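Local coordinates for protein epoxide hydrolase (Aspergillus niger, PDB 3G02) that probably hydrolyses epoxides to diols, here as an enantioselective variant of an alpha/beta-hydrolase-fold enzyme obtained by directed evolution, at residues H116-F122 and G152-S156; D164-N170 and H313-W318; C209-H213 and F392-W397. The protein carries 9 engineered substitutions. All coordinates share one frame; numbering follows the deposited sequence.

Contact 1: residues H116-F122 and G152-S156; sequences HGWPGSF and GYTFS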
# COMPACT_ATOMS: atom_id res chain seq x y z
N HIS A 116 -17.33 9.36 -12.45
CA HIS A 116 -16.31 9.55 -11.43
C HIS A 116 -15.26 8.43 -11.46
O HIS A 116 -15.36 7.48 -12.24
CB HIS A 116 -16.99 9.63 -10.05
CG HIS A 116 -17.41 8.30 -9.49
ND1 HIS A 116 -18.71 7.84 -9.53
CD2 HIS A 116 -16.68 7.34 -8.88
CE1 HIS A 116 -18.76 6.64 -8.96
NE2 HIS A 116 -17.54 6.31 -8.56
N GLY A 117 -14.26 8.56 -10.60
CA GLY A 117 -13.27 7.50 -10.39
C GLY A 117 -13.01 7.31 -8.90
O GLY A 117 -13.91 7.52 -8.07
N TRP A 118 -11.79 6.92 -8.57
CA TRP A 118 -11.39 6.66 -7.19
C TRP A 118 -10.39 7.73 -6.77
O TRP A 118 -9.48 8.04 -7.53
CB TRP A 118 -10.74 5.27 -7.09
CG TRP A 118 -10.43 4.88 -5.66
CD1 TRP A 118 -11.18 4.06 -4.86
CD2 TRP A 118 -9.31 5.29 -4.87
NE1 TRP A 118 -10.60 3.95 -3.62
CE2 TRP A 118 -9.45 4.70 -3.60
CE3 TRP A 118 -8.19 6.11 -5.12
CZ2 TRP A 118 -8.52 4.91 -2.57
CZ3 TRP A 118 -7.27 6.31 -4.10
CH2 TRP A 118 -7.44 5.71 -2.84
N PRO A 119 -10.51 8.27 -5.53
CA PRO A 119 -11.44 7.97 -4.45
C PRO A 119 -12.66 8.88 -4.47
O PRO A 119 -13.13 9.32 -3.42
CB PRO A 119 -10.61 8.24 -3.21
CG PRO A 119 -9.77 9.43 -3.61
CD PRO A 119 -9.53 9.30 -5.12
N GLY A 120 -13.18 9.14 -5.67
CA GLY A 120 -14.34 9.98 -5.82
C GLY A 120 -15.67 9.25 -5.78
O GLY A 120 -15.77 8.11 -5.32
N SER A 121 -16.70 9.94 -6.26
CA SER A 121 -18.06 9.42 -6.24
C SER A 121 -18.97 10.38 -7.00
O SER A 121 -18.53 11.43 -7.46
CB SER A 121 -18.57 9.28 -4.80
OG SER A 121 -18.79 10.57 -4.24
N PHE A 122 -20.25 10.03 -7.07
CA PHE A 122 -21.25 10.87 -7.71
C PHE A 122 -21.29 12.30 -7.15
O PHE A 122 -21.61 13.25 -7.88
CB PHE A 122 -22.64 10.22 -7.62
CG PHE A 122 -23.26 10.27 -6.24
CD1 PHE A 122 -22.86 9.39 -5.25
CD2 PHE A 122 -24.25 11.21 -5.94
CE1 PHE A 122 -23.42 9.44 -3.98
CE2 PHE A 122 -24.82 11.27 -4.68
CZ PHE A 122 -24.41 10.38 -3.69
N GLY A 152 -19.63 -0.89 -7.13
CA GLY A 152 -18.70 -0.93 -6.00
C GLY A 152 -18.53 0.36 -5.23
O GLY A 152 -17.84 0.38 -4.21
N TYR A 153 -19.15 1.45 -5.68
CA TYR A 153 -19.02 2.74 -5.00
C TYR A 153 -20.30 3.21 -4.34
O TYR A 153 -21.38 3.17 -4.95
CB TYR A 153 -18.61 3.84 -5.97
CG TYR A 153 -17.24 3.77 -6.59
CD1 TYR A 153 -17.01 3.00 -7.74
CD2 TYR A 153 -16.18 4.53 -6.08
CE1 TYR A 153 -15.76 2.97 -8.35
CE2 TYR A 153 -14.92 4.50 -6.69
CZ TYR A 153 -14.72 3.72 -7.82
OH TYR A 153 -13.48 3.70 -8.43
N THR A 154 -20.16 3.72 -3.12
CA THR A 154 -21.23 4.33 -2.34
C THR A 154 -22.53 3.53 -2.37
O THR A 154 -22.56 2.38 -1.91
CB THR A 154 -21.40 5.87 -2.63
OG1 THR A 154 -22.02 6.08 -3.91
CG2 THR A 154 -20.05 6.58 -2.61
N PHE A 155 -23.59 4.10 -2.94
CA PHE A 155 -24.92 3.48 -2.87
C PHE A 155 -25.20 2.48 -3.98
O PHE A 155 -26.28 1.88 -4.02
CB PHE A 155 -25.99 4.56 -2.73
CG PHE A 155 -25.70 5.52 -1.61
CD1 PHE A 155 -25.80 5.09 -0.29
CD2 PHE A 155 -25.25 6.81 -1.87
CE1 PHE A 155 -25.49 5.95 0.76
CE2 PHE A 155 -24.94 7.68 -0.83
CZ PHE A 155 -25.06 7.25 0.48
N SER A 156 -24.23 2.29 -4.88
CA SER A 156 -24.28 1.16 -5.81
C SER A 156 -23.72 -0.08 -5.14
O SER A 156 -22.74 -0.01 -4.39
CB SER A 156 -23.50 1.47 -7.09
OG SER A 156 -24.26 2.31 -7.95
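Tyr153 carries most of this contact: the His116 imidazole stands edge-on over one face of its ring in a T-shaped pair, planes at 82° and centroids 4.4 Å apart. His116 NE2 forms the leading corner, 3.2 Å from Tyr153 CG. The imidazole leans out this way because its CG sits between the backbone N and the carbonyl carbon (chi1 78°), and Ser121 CA packs over one of its faces. Farther along the phenol, Gly117 O lies 3.5 Å from Tyr153 CE2, and Tyr153 OH rests 3.4 Å from Trp118 CB. Thr154, the second residue of a type II' turn, has positive phi. Its methyl CG2 meets Ser121 CB at 3.8 Å, whereas its OG1 comes to the rim of the Phe122 ring and is hydrogen-bonded to Ser149. Phe155 then offers its ring edge to Phe122, CD2 lying 3.8 Å from Phe122 CE1. No hydrogen bond joins the two loops directly; they meet by packing. The HGWP sequence, with a cis peptide before Pro119 and Trp118 N bonded to Asp193, the predicted nucleophile, is the motif that in epoxide hydrolases of this fold lines the oxyanion hole.

Contact 2: residues D164-N170 and H313-W318; sequences DFGLMDN and HTYREW. Engineered in segment 313-318: Trp318 (natural residue Thr). With FMT (formic acid), chain C.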
# COMPACT_ATOMS: atom_id res chain seq x y z
N ASP A 164 -15.31 -12.50 -11.54
CA ASP A 164 -14.47 -11.33 -11.75
C ASP A 164 -15.29 -10.24 -12.45
O ASP A 164 -16.29 -10.53 -13.11
CB ASP A 164 -13.23 -11.71 -12.56
CG ASP A 164 -12.10 -10.69 -12.46
OD1 ASP A 164 -12.13 -9.80 -11.58
OD2 ASP A 164 -11.17 -10.78 -13.28
N PHE A 165 -14.86 -8.99 -12.28
CA PHE A 165 -15.57 -7.84 -12.83
C PHE A 165 -14.50 -6.81 -13.20
O PHE A 165 -13.62 -6.53 -12.39
CB PHE A 165 -16.52 -7.27 -11.77
CG PHE A 165 -17.71 -6.52 -12.33
CD1 PHE A 165 -18.81 -7.22 -12.84
CD2 PHE A 165 -17.75 -5.13 -12.31
CE1 PHE A 165 -19.92 -6.53 -13.33
CE2 PHE A 165 -18.85 -4.44 -12.79
CZ PHE A 165 -19.94 -5.13 -13.30
N GLY A 166 -14.57 -6.28 -14.41
CA GLY A 166 -13.54 -5.38 -14.90
C GLY A 166 -14.08 -4.12 -15.54
O GLY A 166 -15.25 -3.78 -15.37
N LEU A 167 -13.21 -3.44 -16.28
CA LEU A 167 -13.54 -2.15 -16.88
C LEU A 167 -14.64 -2.25 -17.94
O LEU A 167 -15.52 -1.40 -17.99
CB LEU A 167 -12.29 -1.47 -17.43
CG LEU A 167 -11.27 -1.04 -16.36
CD1 LEU A 167 -9.86 -0.93 -16.93
CD2 LEU A 167 -11.69 0.27 -15.70
N MET A 168 -14.60 -3.31 -18.75
CA MET A 168 -15.63 -3.52 -19.77
C MET A 168 -17.00 -3.77 -19.14
O MET A 168 -18.02 -3.31 -19.65
CB MET A 168 -15.26 -4.68 -20.70
CG MET A 168 -16.18 -4.85 -21.90
SD MET A 168 -16.19 -3.40 -22.99
CE MET A 168 -14.54 -3.46 -23.66
N ASP A 169 -17.01 -4.50 -18.03
CA ASP A 169 -18.24 -4.74 -17.28
C ASP A 169 -18.84 -3.44 -16.75
O ASP A 169 -20.06 -3.25 -16.80
CB ASP A 169 -17.96 -5.69 -16.11
CG ASP A 169 -17.57 -7.09 -16.56
OD1 ASP A 169 -18.29 -7.68 -17.40
OD2 ASP A 169 -16.54 -7.60 -16.08
N ASN A 170 -17.98 -2.56 -16.26
CA ASN A 170 -18.41 -1.23 -15.83
C ASN A 170 -19.03 -0.44 -16.97
O ASN A 170 -20.09 0.18 -16.80
CB ASN A 170 -17.23 -0.45 -15.23
CG ASN A 170 -17.03 -0.73 -13.75
OD1 ASN A 170 -17.47 0.05 -12.90
ND2 ASN A 170 -16.38 -1.84 -13.42
N HIS A 313 -11.81 -2.99 -7.47
CA HIS A 313 -11.74 -4.15 -8.38
C HIS A 313 -11.13 -3.82 -9.73
O HIS A 313 -10.46 -4.66 -10.34
CB HIS A 313 -13.13 -4.81 -8.56
CG HIS A 313 -14.14 -3.94 -9.24
ND1 HIS A 313 -14.92 -3.02 -8.56
CD2 HIS A 313 -14.54 -3.88 -10.54
CE1 HIS A 313 -15.73 -2.42 -9.41
NE2 HIS A 313 -15.52 -2.92 -10.62
N THR A 314 -11.33 -2.59 -10.20
CA THR A 314 -10.87 -2.19 -11.52
C THR A 314 -9.36 -2.03 -11.61
O THR A 314 -8.80 -2.08 -12.70
CB THR A 314 -11.50 -0.87 -11.97
OG1 THR A 314 -11.32 0.09 -10.93
CG2 THR A 314 -12.99 -1.06 -12.24
N TYR A 315 -8.69 -1.82 -10.47
CA TYR A 315 -7.26 -1.52 -10.50
C TYR A 315 -6.40 -2.60 -11.15
O TYR A 315 -5.44 -2.29 -11.83
CB TYR A 315 -6.74 -1.18 -9.11
CG TYR A 315 -7.01 0.25 -8.73
CD1 TYR A 315 -8.26 0.64 -8.26
CD2 TYR A 315 -6.01 1.22 -8.85
CE1 TYR A 315 -8.52 1.96 -7.92
CE2 TYR A 315 -6.26 2.55 -8.51
CZ TYR A 315 -7.51 2.91 -8.04
OH TYR A 315 -7.77 4.22 -7.70
N ARG A 316 -6.76 -3.87 -10.94
CA ARG A 316 -5.97 -4.96 -11.54
C ARG A 316 -6.02 -4.95 -13.07
O ARG A 316 -5.15 -5.53 -13.71
CB ARG A 316 -6.37 -6.32 -10.97
CG ARG A 316 -7.84 -6.66 -11.07
CD ARG A 316 -8.08 -7.96 -10.35
NE ARG A 316 -9.49 -8.32 -10.20
CZ ARG A 316 -10.25 -7.96 -9.17
NH1 ARG A 316 -9.77 -7.19 -8.20
NH2 ARG A 316 -11.51 -8.36 -9.12
N GLU A 317 -7.02 -4.27 -13.64
CA GLU A 317 -7.08 -4.04 -15.09
C GLU A 317 -6.60 -2.64 -15.48
O GLU A 317 -6.03 -2.45 -16.55
CB GLU A 317 -8.49 -4.25 -15.62
CG GLU A 317 -8.99 -5.68 -15.54
CD GLU A 317 -10.22 -5.93 -16.40
OE1 GLU A 317 -10.84 -4.95 -16.86
OE2 GLU A 317 -10.55 -7.12 -16.62
N TRP A 318 -6.84 -1.66 -14.61
CA TRP A 318 -6.56 -0.25 -14.93
C TRP A 318 -5.08 0.12 -14.86
O TRP A 318 -4.60 0.91 -15.67
CB TRP A 318 -7.41 0.67 -14.05
CG TRP A 318 -7.39 2.13 -14.43
CD1 TRP A 318 -7.79 2.69 -15.62
CD2 TRP A 318 -6.97 3.22 -13.61
NE1 TRP A 318 -7.64 4.05 -15.58
CE2 TRP A 318 -7.13 4.41 -14.36
CE3 TRP A 318 -6.46 3.32 -12.30
CZ2 TRP A 318 -6.81 5.67 -13.85
CZ3 TRP A 318 -6.14 4.57 -11.80
CH2 TRP A 318 -6.32 5.73 -12.58
C FMT C . -6.93 6.79 -9.22
O1 FMT C . -6.52 7.81 -9.77
O2 FMT C . -6.19 6.04 -8.58
O HOH W 1 -9.80 -8.46 -13.63
O HOH W 2 -10.93 -6.11 -12.71
O HOH W 3 -12.45 -5.19 -18.96
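Asp164 meets Arg316 in a salt bridge through one oxygen: Asp164 OD1 receives Arg316 NH2 at 2.9 Å, almost within the guanidinium plane, and a weaker bond from Arg316 NE. Carboxylate and guanidinium planes are only 19° apart. The other carboxylate oxygen, OD2, lies within hydrogen-bonding reach of water 1. Phe165 lies beside His313, with Phe165 CD2 3.6 Å from His313 NE2; water 2 sits between Phe165 O and His313 O, within hydrogen-bonding distance of both. Gly166 is the N-cap of the following helix. Its N donates to Asp169 OD2, while its CA lies 3.4 Å from Glu317 OE1. That oxygen accepts Leu167 N at 2.9 Å, approached from above the carboxylate plane, and water 3 relays it to Met168 N. The extended Glu317 chain brings its carboxylate to the helix start, where a negative charge would probably be favoured by the helix dipole. Leu167 and Glu317 run antiparallel along each other, placing Leu167 CD2 3.9 Å from Thr314 CB and Leu167 CD1 4.1 Å from CB of the engineered Trp318. Asn170 closes the contact: ND2 donates to Gly166 O at 3.0 Å and to His313 NE2 at 3.1 Å, the amide nearly coplanar with the imidazole. His313 ND1 is bonded to Arg310 O, which fixes the ring from its other side. Beyond the interface Tyr315, a predicted proton donor, and Tyr252 both bond a formic acid that probably comes from the crystallisation liquor, and Arg316 NH1 reaches Glu47 of the second subunit. The contact joins the start of helix 167-180 to the short helix 315-318, with helix 194-205 packing against Leu167, Thr314 and Trp318, and helix 251-258 against Tyr315 and Arg316.

Contact 3: residues C209-H213 and F392-W397; sequences CKAVH and FVEQVW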
# COMPACT_ATOMS: atom_id res chain seq x y z
N CYS A 209 -23.12 5.32 -27.51
CA CYS A 209 -22.20 6.39 -27.13
C CYS A 209 -21.74 7.13 -28.39
O CYS A 209 -21.09 6.53 -29.25
CB CYS A 209 -21.00 5.84 -26.37
SG CYS A 209 -19.81 7.10 -25.88
N LYS A 210 -22.08 8.41 -28.49
CA LYS A 210 -21.84 9.17 -29.72
C LYS A 210 -20.61 10.09 -29.67
O LYS A 210 -20.06 10.45 -30.71
CB LYS A 210 -23.08 9.98 -30.12
CG LYS A 210 -24.36 9.17 -30.26
CD LYS A 210 -24.30 8.17 -31.41
CE LYS A 210 -25.57 7.34 -31.47
NZ LYS A 210 -25.52 6.32 -32.57
N ALA A 211 -20.21 10.46 -28.45
CA ALA A 211 -19.07 11.35 -28.25
C ALA A 211 -18.53 11.20 -26.83
O ALA A 211 -19.27 10.80 -25.92
CB ALA A 211 -19.46 12.81 -28.51
N VAL A 212 -17.25 11.51 -26.66
CA VAL A 212 -16.59 11.37 -25.36
C VAL A 212 -15.77 12.62 -25.03
O VAL A 212 -14.94 13.05 -25.83
CB VAL A 212 -15.66 10.12 -25.31
CG1 VAL A 212 -15.02 9.97 -23.93
CG2 VAL A 212 -16.43 8.86 -25.65
N HIS A 213 -16.02 13.20 -23.86
CA HIS A 213 -15.19 14.27 -23.32
C HIS A 213 -14.49 13.76 -22.06
O HIS A 213 -15.14 13.22 -21.16
CB HIS A 213 -16.01 15.52 -22.99
CG HIS A 213 -15.20 16.60 -22.34
ND1 HIS A 213 -14.95 16.62 -20.98
CD2 HIS A 213 -14.60 17.69 -22.85
CE1 HIS A 213 -14.21 17.68 -20.69
NE2 HIS A 213 -13.99 18.35 -21.81
N PHE A 392 -18.27 21.65 -25.78
CA PHE A 392 -18.01 20.41 -26.51
C PHE A 392 -19.29 19.85 -27.12
O PHE A 392 -19.31 19.48 -28.29
CB PHE A 392 -17.33 19.38 -25.59
CG PHE A 392 -17.15 18.02 -26.22
CD1 PHE A 392 -16.20 17.81 -27.21
CD2 PHE A 392 -17.93 16.95 -25.80
CE1 PHE A 392 -16.03 16.56 -27.79
CE2 PHE A 392 -17.78 15.69 -26.37
CZ PHE A 392 -16.82 15.49 -27.37
N VAL A 393 -20.36 19.79 -26.32
CA VAL A 393 -21.65 19.27 -26.77
C VAL A 393 -22.20 20.14 -27.91
O VAL A 393 -22.65 19.63 -28.93
CB VAL A 393 -22.68 19.17 -25.62
CG1 VAL A 393 -24.03 18.69 -26.14
CG2 VAL A 393 -22.18 18.24 -24.52
N GLU A 394 -22.13 21.46 -27.72
CA GLU A 394 -22.59 22.41 -28.74
C GLU A 394 -21.86 22.21 -30.07
O GLU A 394 -22.47 22.32 -31.14
CB GLU A 394 -22.43 23.85 -28.25
CG GLU A 394 -23.45 24.26 -27.20
CD GLU A 394 -23.18 25.64 -26.61
OE1 GLU A 394 -22.15 26.26 -26.94
OE2 GLU A 394 -24.01 26.10 -25.79
N GLN A 395 -20.57 21.90 -30.00
CA GLN A 395 -19.75 21.69 -31.19
C GLN A 395 -20.08 20.40 -31.93
O GLN A 395 -20.17 20.39 -33.16
CB GLN A 395 -18.26 21.72 -30.83
CG GLN A 395 -17.32 21.57 -32.03
CD GLN A 395 -15.85 21.49 -31.65
OE1 GLN A 395 -15.13 20.62 -32.12
NE2 GLN A 395 -15.41 22.41 -30.79
N VAL A 396 -20.29 19.31 -31.19
CA VAL A 396 -20.31 17.97 -31.79
C VAL A 396 -21.68 17.28 -31.93
O VAL A 396 -21.81 16.33 -32.71
CB VAL A 396 -19.30 16.99 -31.10
CG1 VAL A 396 -17.92 17.62 -30.97
CG2 VAL A 396 -19.82 16.53 -29.73
N TRP A 397 -22.69 17.75 -31.20
CA TRP A 397 -23.98 17.05 -31.16
C TRP A 397 -25.01 17.58 -32.15
O TRP A 397 -25.15 18.78 -32.36
CB TRP A 397 -24.56 17.07 -29.74
CG TRP A 397 -25.86 16.32 -29.59
CD1 TRP A 397 -27.12 16.82 -29.72
CD2 TRP A 397 -26.01 14.93 -29.27
NE1 TRP A 397 -28.05 15.84 -29.50
CE2 TRP A 397 -27.40 14.67 -29.22
CE3 TRP A 397 -25.11 13.88 -29.02
CZ2 TRP A 397 -27.91 13.40 -28.93
CZ3 TRP A 397 -25.62 12.62 -28.72
CH2 TRP A 397 -27.01 12.39 -28.68
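The Phe392 ring is sandwiched between His213 CB on one face and Val396 CG2 on the other. His213 CB makes a CH-pi contact 4.1 Å from the ring centroid; Val396 CG2, from the next turn of the same helix, lies nearer the rim. The far end of the ring probes the strand backbone, with Phe392 CZ 3.4 Å from Val212 O and 3.9 Å from Ala211 CB. Having CG anti to the backbone N (chi1 174°) sends the ring off the helix onto the strand in this way. The His213 imidazole meets the phenyl obliquely, planes at 54°, and is held by polar bonds to Ser344 and Gln190 on the two neighbouring strands. Trp397 also meets its partner obliquely: its CZ3 corner lies 3.9 Å from Lys210 CB. The lysine chain then bends at chi2, carrying NZ away from the indole to Asp207 O. Between these aromatic groups the small Ala211 CB touches Val396 CG2 at 3.9 Å as well as the phenyl, so one methyl touches both the ring and the valine branch. No hydrogen bond crosses; the interface is largely apolar, buried at Phe392 and exposed at Lys210 and Trp397. Helix 382-396 runs roughly antiparallel to strand 209-214, the segment axes 10.0 Å apart at closest and 144° between directions. It lies across the sheet: Val393, and Trp397 at the chain end, reach strands 110-115 and 187-191, and Val396 reaches strands 340-345 and 362-369.

Contacts 1 and 2 are neighbours, centres about 14 Å apart, and touch where Trp118 CB packs 3.2 Å from Tyr315 OH. Together they border the predicted active site: contact 1 brings loops following strands 110-115 and 143-148, contact 2 the start of helix 167-180 and the short helix bearing Tyr315. Contact 3 lies at the periphery, its centre about 24 Å from that of contact 1 and 26 Å from that of contact 2. There the C-terminal helix packs on strand 209-214 of the same central sheet. Contact 1 closes before the others open, whereas contacts 2 and 3 alternate along the chain, so segments far apart in sequence are brought together around one alpha/beta core.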